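Local structure of glycoside hydrolase family protein (Novosphingobium sp. PP1Y, 6Q2F) at residues A[468-471]-A[472-476]; A[477-480]-A[481-485]. The protein probably acts as an alpha-L-rhamnosidase, releasing terminal alpha-L-rhamnose from glycosides by hydrolysis. All coordinates share one frame; numbering follows the deposited sequence.

How the contacts relate
Contacts 1 and 2 follow one another along helix 469-487 and its N-cap, their centres about 14 Å apart: contact 1 holds its capped N-terminal end, contact 2 its later turns. The salt bridge from Arg473 NH1 to Glu477 OE2 ties one to the other, and Trp143 meets Tyr475 of contact 1 as well as His478 and Met482 of contact 2. Their centres lie about 24 and 28 Å from the centre of the chain. The helix belongs to the outer layer of a barrel of parallel strands and precedes strand 497-502, which runs into the sodium ligands Asp503 and Ser504; neither contact contributes a ligand to that ion.

Contact 1 of 2, residues A[468-471]-A[472-476]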
loop_
_atom_site.group_PDB
_atom_site.type_symbol
_atom_site.label_atom_id
_atom_site.label_comp_id
_atom_site.label_asym_id
_atom_site.label_seq_id
_atom_site.Cartn_x
_atom_site.Cartn_y
_atom_site.Cartn_z
ATOM N N ASP A 468 16.324 -8.215 12.882
ATOM C CA ASP A 468 17.349 -9.213 13.184
ATOM C C ASP A 468 17.405 -10.227 12.050
ATOM O O ASP A 468 16.577 -11.137 11.990
ATOM C CB ASP A 468 17.061 -9.896 14.523
ATOM C CG ASP A 468 18.183 -10.833 14.962
ATOM O OD1 ASP A 468 18.592 -11.710 14.175
ATOM O OD2 ASP A 468 18.672 -10.673 16.100
ATOM N N GLY A 469 18.415 -10.088 11.184
ATOM C CA GLY A 469 18.472 -10.909 9.981
ATOM C C GLY A 469 18.550 -12.399 10.275
ATOM O O GLY A 469 17.942 -13.219 9.577
ATOM N N GLU A 470 19.334 -12.777 11.293
ATOM C CA GLU A 470 19.432 -14.187 11.639
ATOM C C GLU A 470 18.083 -14.742 12.091
ATOM O O GLU A 470 17.723 -15.870 11.743
ATOM C CB GLU A 470 20.490 -14.390 12.725
ATOM C CG GLU A 470 20.503 -15.799 13.297
ATOM C CD GLU A 470 20.865 -16.854 12.261
ATOM O OE1 GLU A 470 21.502 -16.510 11.224
ATOM O OE2 GLU A 470 20.512 -18.028 12.476
ATOM N N ALA A 471 17.344 -13.985 12.899
ATOM C CA ALA A 471 16.062 -14.475 13.394
ATOM C C ALA A 471 15.073 -14.625 12.240
ATOM O O ALA A 471 14.349 -15.627 12.150
ATOM C CB ALA A 471 15.506 -13.517 14.455
ATOM N N VAL A 472 15.064 -13.642 11.332
ATOM C CA VAL A 472 14.219 -13.701 10.146
ATOM C C VAL A 472 14.552 -14.936 9.322
ATOM O O VAL A 472 13.656 -15.671 8.889
ATOM C CB VAL A 472 14.365 -12.406 9.326
ATOM C CG1 VAL A 472 13.661 -12.574 7.984
ATOM C CG2 VAL A 472 13.764 -11.235 10.093
ATOM N N ARG A 473 15.847 -15.212 9.132
ATOM C CA ARG A 473 16.262 -16.358 8.329
ATOM C C ARG A 473 15.827 -17.669 8.960
ATOM O O ARG A 473 15.365 -18.579 8.263
ATOM C CB ARG A 473 17.778 -16.352 8.149
ATOM C CG ARG A 473 18.328 -17.598 7.461
ATOM C CD ARG A 473 19.848 -17.441 7.213
ATOM N NE ARG A 473 20.126 -16.524 6.113
ATOM C CZ ARG A 473 20.131 -16.893 4.838
ATOM N NH1 ARG A 473 19.873 -18.157 4.512
ATOM N NH2 ARG A 473 20.418 -16.013 3.898
ATOM N N GLU A 474 16.000 -17.795 10.279
ATOM C CA GLU A 474 15.557 -19.001 10.968
ATOM C C GLU A 474 14.051 -19.154 10.853
ATOM O O GLU A 474 13.549 -20.244 10.576
ATOM C CB GLU A 474 15.968 -18.971 12.446
ATOM C CG GLU A 474 17.464 -19.063 12.713
ATOM C CD GLU A 474 17.790 -18.978 14.212
ATOM O OE1 GLU A 474 16.858 -19.129 15.029
ATOM O OE2 GLU A 474 18.969 -18.753 14.569
ATOM N N TYR A 475 13.313 -18.065 11.066
ATOM C CA TYR A 475 11.870 -18.116 10.864
ATOM C C TYR A 475 11.530 -18.661 9.477
ATOM O O TYR A 475 10.760 -19.613 9.344
ATOM C CB TYR A 475 11.235 -16.732 11.051
ATOM C CG TYR A 475 9.837 -16.741 10.493
ATOM C CD1 TYR A 475 8.780 -17.251 11.238
ATOM C CD2 TYR A 475 9.580 -16.301 9.195
ATOM C CE1 TYR A 475 7.517 -17.298 10.726
ATOM C CE2 TYR A 475 8.317 -16.365 8.661
ATOM C CZ TYR A 475 7.281 -16.847 9.435
ATOM O OH TYR A 475 6.021 -16.897 8.905
ATOM N N LEU A 476 12.123 -18.081 8.430
ATOM C CA LEU A 476 11.681 -18.381 7.069
ATOM C C LEU A 476 12.208 -19.725 6.580
ATOM O O LEU A 476 11.513 -20.428 5.840
ATOM C CB LEU A 476 12.090 -17.241 6.110
ATOM C CG LEU A 476 11.292 -17.243 4.785
ATOM C CD1 LEU A 476 9.789 -17.061 5.033
ATOM C CD2 LEU A 476 11.791 -16.230 3.739
#
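Asp468 caps the start of helix 469-487, and its backbone O takes the first turn's bond from Val472 N (3.0 Å). As the N-cap residue it also turns its side chain back: with CG anti to the backbone N (chi1 -173°), OD1 accepts from Ala471 N at 2.9 Å, the amide coming in from above the carboxylate plane. Arg473 N, Glu474 N and Tyr475 N carry the i to i+4 pattern onward, to the carbonyls of Gly469, Glu470 and Ala471.

The tight side is the one pressed against the protein. Val472 lays CG2 on Asp468 O at 3.4 Å and reaches Thr568 of helix 543-575 beyond. Arg473 packs its CB on Gly469 O, also 3.4 Å, then sends its guanidinium group away to salt bridges with Glu575 and Glu477. Tyr475, buried like Val472, has its hydroxyl bonded to Ala132 O.

On the solvent side things are looser. Glu470 and Glu474, both exposed and both touching a crystal neighbour, bring their two carboxyl groups together one turn apart. Glu470 bends at chi2 (63°) to swing its acid along the helix, while Glu474 extends beyond CG; the carboxylate planes stand 71° apart. One acid probably holds a proton, since Glu470 OE2 lies 2.7 Å from Glu474 OE2.

Contact 2 of 2, residues A[477-480]-A[481-485]; sequences EHYI and GMYKD
Tyr479 offers one face of its ring to the edge of Tyr483, one turn further along the helix. The stack is an offset edge-to-face one, centroids 5.2 Å apart and planes at 63°, and Tyr483 does the touching with the CD2-CE2 side of its ring: CE2 lies 3.4 Å from Tyr479 CZ, near the hydroxyl end, while CD2 stands above the face toward its rim. A water lies in the plane of the Tyr479 ring, at its edge, and donates to Tyr479 OH (2.7 Å); it also sits close to Tyr483 OH. Tyr479 OH has a further partner in Ala131 O, so the hydroxyl of this buried tyrosine has two polar partners. A leucine in place of Tyr479 would probably leave Ala131 O without this hydroxyl, cost the water one of its partners, and take away the face on which Tyr483 rests.

Met482, modelled as selenomethionine, comes to the same side of the Tyr479 ring as Tyr483, but obliquely and at the CD1 end. Its chain bends at chi3 (39°), and CE comes to 4.1 Å from Tyr479 CD1. SE meanwhile lies 3.7 Å from His478 CE1, approaching that ring obliquely, and Trp143 closes in on His478, Tyr479 and Met482 together. Round the helix, Lys484 runs its aliphatic part across Ile480, CD to CG2 at 3.8 Å, and Ile480 packs on Val572 of helix 543-575.

Among the backbone bonds, that from Tyr483 N to Tyr479 O is weak at 3.3 Å, whereas Lys484 N reaches Ile480 O at 2.9 Å. With both tyrosines resting on Ile130 of strand 127-131, this is the inward side of an amphipathic helix laid against the parallel strands of a (beta/alpha)8 barrel.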
loop_
_atom_site.group_PDB
_atom_site.type_symbol
_atom_site.label_atom_id
_atom_site.label_comp_id
_atom_site.label_asym_id
_atom_site.label_seq_id
_atom_site.Cartn_x
_atom_site.Cartn_y
_atom_site.Cartn_z
ATOM N N GLU A 477 13.430 -20.105 6.968
ATOM C CA GLU A 477 13.912 -21.428 6.582
ATOM C C GLU A 477 13.024 -22.510 7.175
ATOM O O GLU A 477 12.680 -23.482 6.493
ATOM C CB GLU A 477 15.373 -21.627 7.003
ATOM C CG GLU A 477 16.335 -20.801 6.115
ATOM C CD GLU A 477 17.804 -20.968 6.475
ATOM O OE1 GLU A 477 18.109 -21.421 7.602
ATOM O OE2 GLU A 477 18.648 -20.635 5.613
ATOM N N HIS A 478 12.615 -22.341 8.430
ATOM C CA HIS A 478 11.704 -23.298 9.039
ATOM C C HIS A 478 10.371 -23.298 8.305
ATOM O O HIS A 478 9.817 -24.359 8.002
ATOM C CB HIS A 478 11.490 -22.965 10.515
ATOM C CG HIS A 478 10.662 -23.981 11.232
ATOM N ND1 HIS A 478 9.286 -23.907 11.303
ATOM C CD2 HIS A 478 11.013 -25.121 11.868
ATOM C CE1 HIS A 478 8.829 -24.952 11.970
ATOM N NE2 HIS A 478 9.856 -25.702 12.326
ATOM N N TYR A 479 9.850 -22.106 7.998
ATOM C CA TYR A 479 8.542 -22.018 7.363
ATOM C C TYR A 479 8.561 -22.703 6.008
ATOM O O TYR A 479 7.666 -23.490 5.680
ATOM C CB TYR A 479 8.151 -20.556 7.216
ATOM C CG TYR A 479 6.823 -20.330 6.529
ATOM C CD1 TYR A 479 5.632 -20.695 7.138
ATOM C CD2 TYR A 479 6.760 -19.716 5.288
ATOM C CE1 TYR A 479 4.405 -20.455 6.520
ATOM C CE2 TYR A 479 5.541 -19.470 4.653
ATOM C CZ TYR A 479 4.364 -19.849 5.278
ATOM O OH TYR A 479 3.164 -19.615 4.655
ATOM N N ILE A 480 9.591 -22.420 5.208
ATOM C CA ILE A 480 9.722 -23.058 3.905
ATOM C C ILE A 480 9.857 -24.571 4.061
ATOM O O ILE A 480 9.280 -25.342 3.283
ATOM C CB ILE A 480 10.902 -22.430 3.148
ATOM C CG1 ILE A 480 10.517 -20.999 2.741
ATOM C CG2 ILE A 480 11.288 -23.277 1.924
ATOM C CD1 ILE A 480 11.630 -20.207 2.069
ATOM N N GLY A 481 10.583 -25.014 5.096
ATOM C CA GLY A 481 10.649 -26.442 5.399
ATOM C C GLY A 481 9.284 -27.082 5.603
ATOM O O GLY A 481 9.055 -28.214 5.178
HETATM N N MSE A 482 8.371 -26.387 6.266
HETATM C CA MSE A 482 7.032 -26.917 6.453
HETATM C C MSE A 482 6.330 -27.144 5.119
HETATM O O MSE A 482 5.648 -28.153 4.951
HETATM C CB MSE A 482 6.188 -25.968 7.318
HETATM C CG MSE A 482 6.607 -25.939 8.797
HETATM SE SE MSE A 482 5.971 -24.335 9.694
HETATM C CE MSE A 482 4.202 -24.189 8.848
ATOM N N TYR A 483 6.521 -26.223 4.158
ATOM C CA TYR A 483 5.853 -26.375 2.867
ATOM C C TYR A 483 6.541 -27.401 1.981
ATOM O O TYR A 483 5.869 -28.077 1.194
ATOM C CB TYR A 483 5.736 -25.021 2.160
ATOM C CG TYR A 483 4.486 -24.328 2.621
ATOM C CD1 TYR A 483 3.273 -24.557 1.988
ATOM C CD2 TYR A 483 4.490 -23.531 3.762
ATOM C CE1 TYR A 483 2.111 -23.964 2.439
ATOM C CE2 TYR A 483 3.331 -22.939 4.216
ATOM C CZ TYR A 483 2.134 -23.165 3.548
ATOM O OH TYR A 483 0.978 -22.581 3.989
ATOM N N LYS A 484 7.862 -27.553 2.111
ATOM C CA LYS A 484 8.536 -28.662 1.440
ATOM C C LYS A 484 8.069 -30.002 1.983
ATOM O O LYS A 484 7.981 -30.987 1.238
ATOM C CB LYS A 484 10.052 -28.523 1.594
ATOM C CG LYS A 484 10.643 -27.450 0.683
ATOM C CD LYS A 484 11.959 -26.955 1.199
ATOM C CE LYS A 484 13.123 -27.833 0.804
ATOM N NZ LYS A 484 14.396 -27.001 0.750
ATOM N N ASP A 485 7.787 -30.074 3.277
ATOM C CA ASP A 485 7.215 -31.304 3.797
ATOM C C ASP A 485 5.787 -31.487 3.299
ATOM O O ASP A 485 5.407 -32.583 2.867
ATOM C CB ASP A 485 7.281 -31.299 5.315
ATOM C CG ASP A 485 6.403 -32.360 5.923
ATOM O OD1 ASP A 485 6.807 -33.542 5.902
ATOM O OD2 ASP A 485 5.317 -32.003 6.429
HETATM O O HOH W 1 0.701 -20.597 5.364
#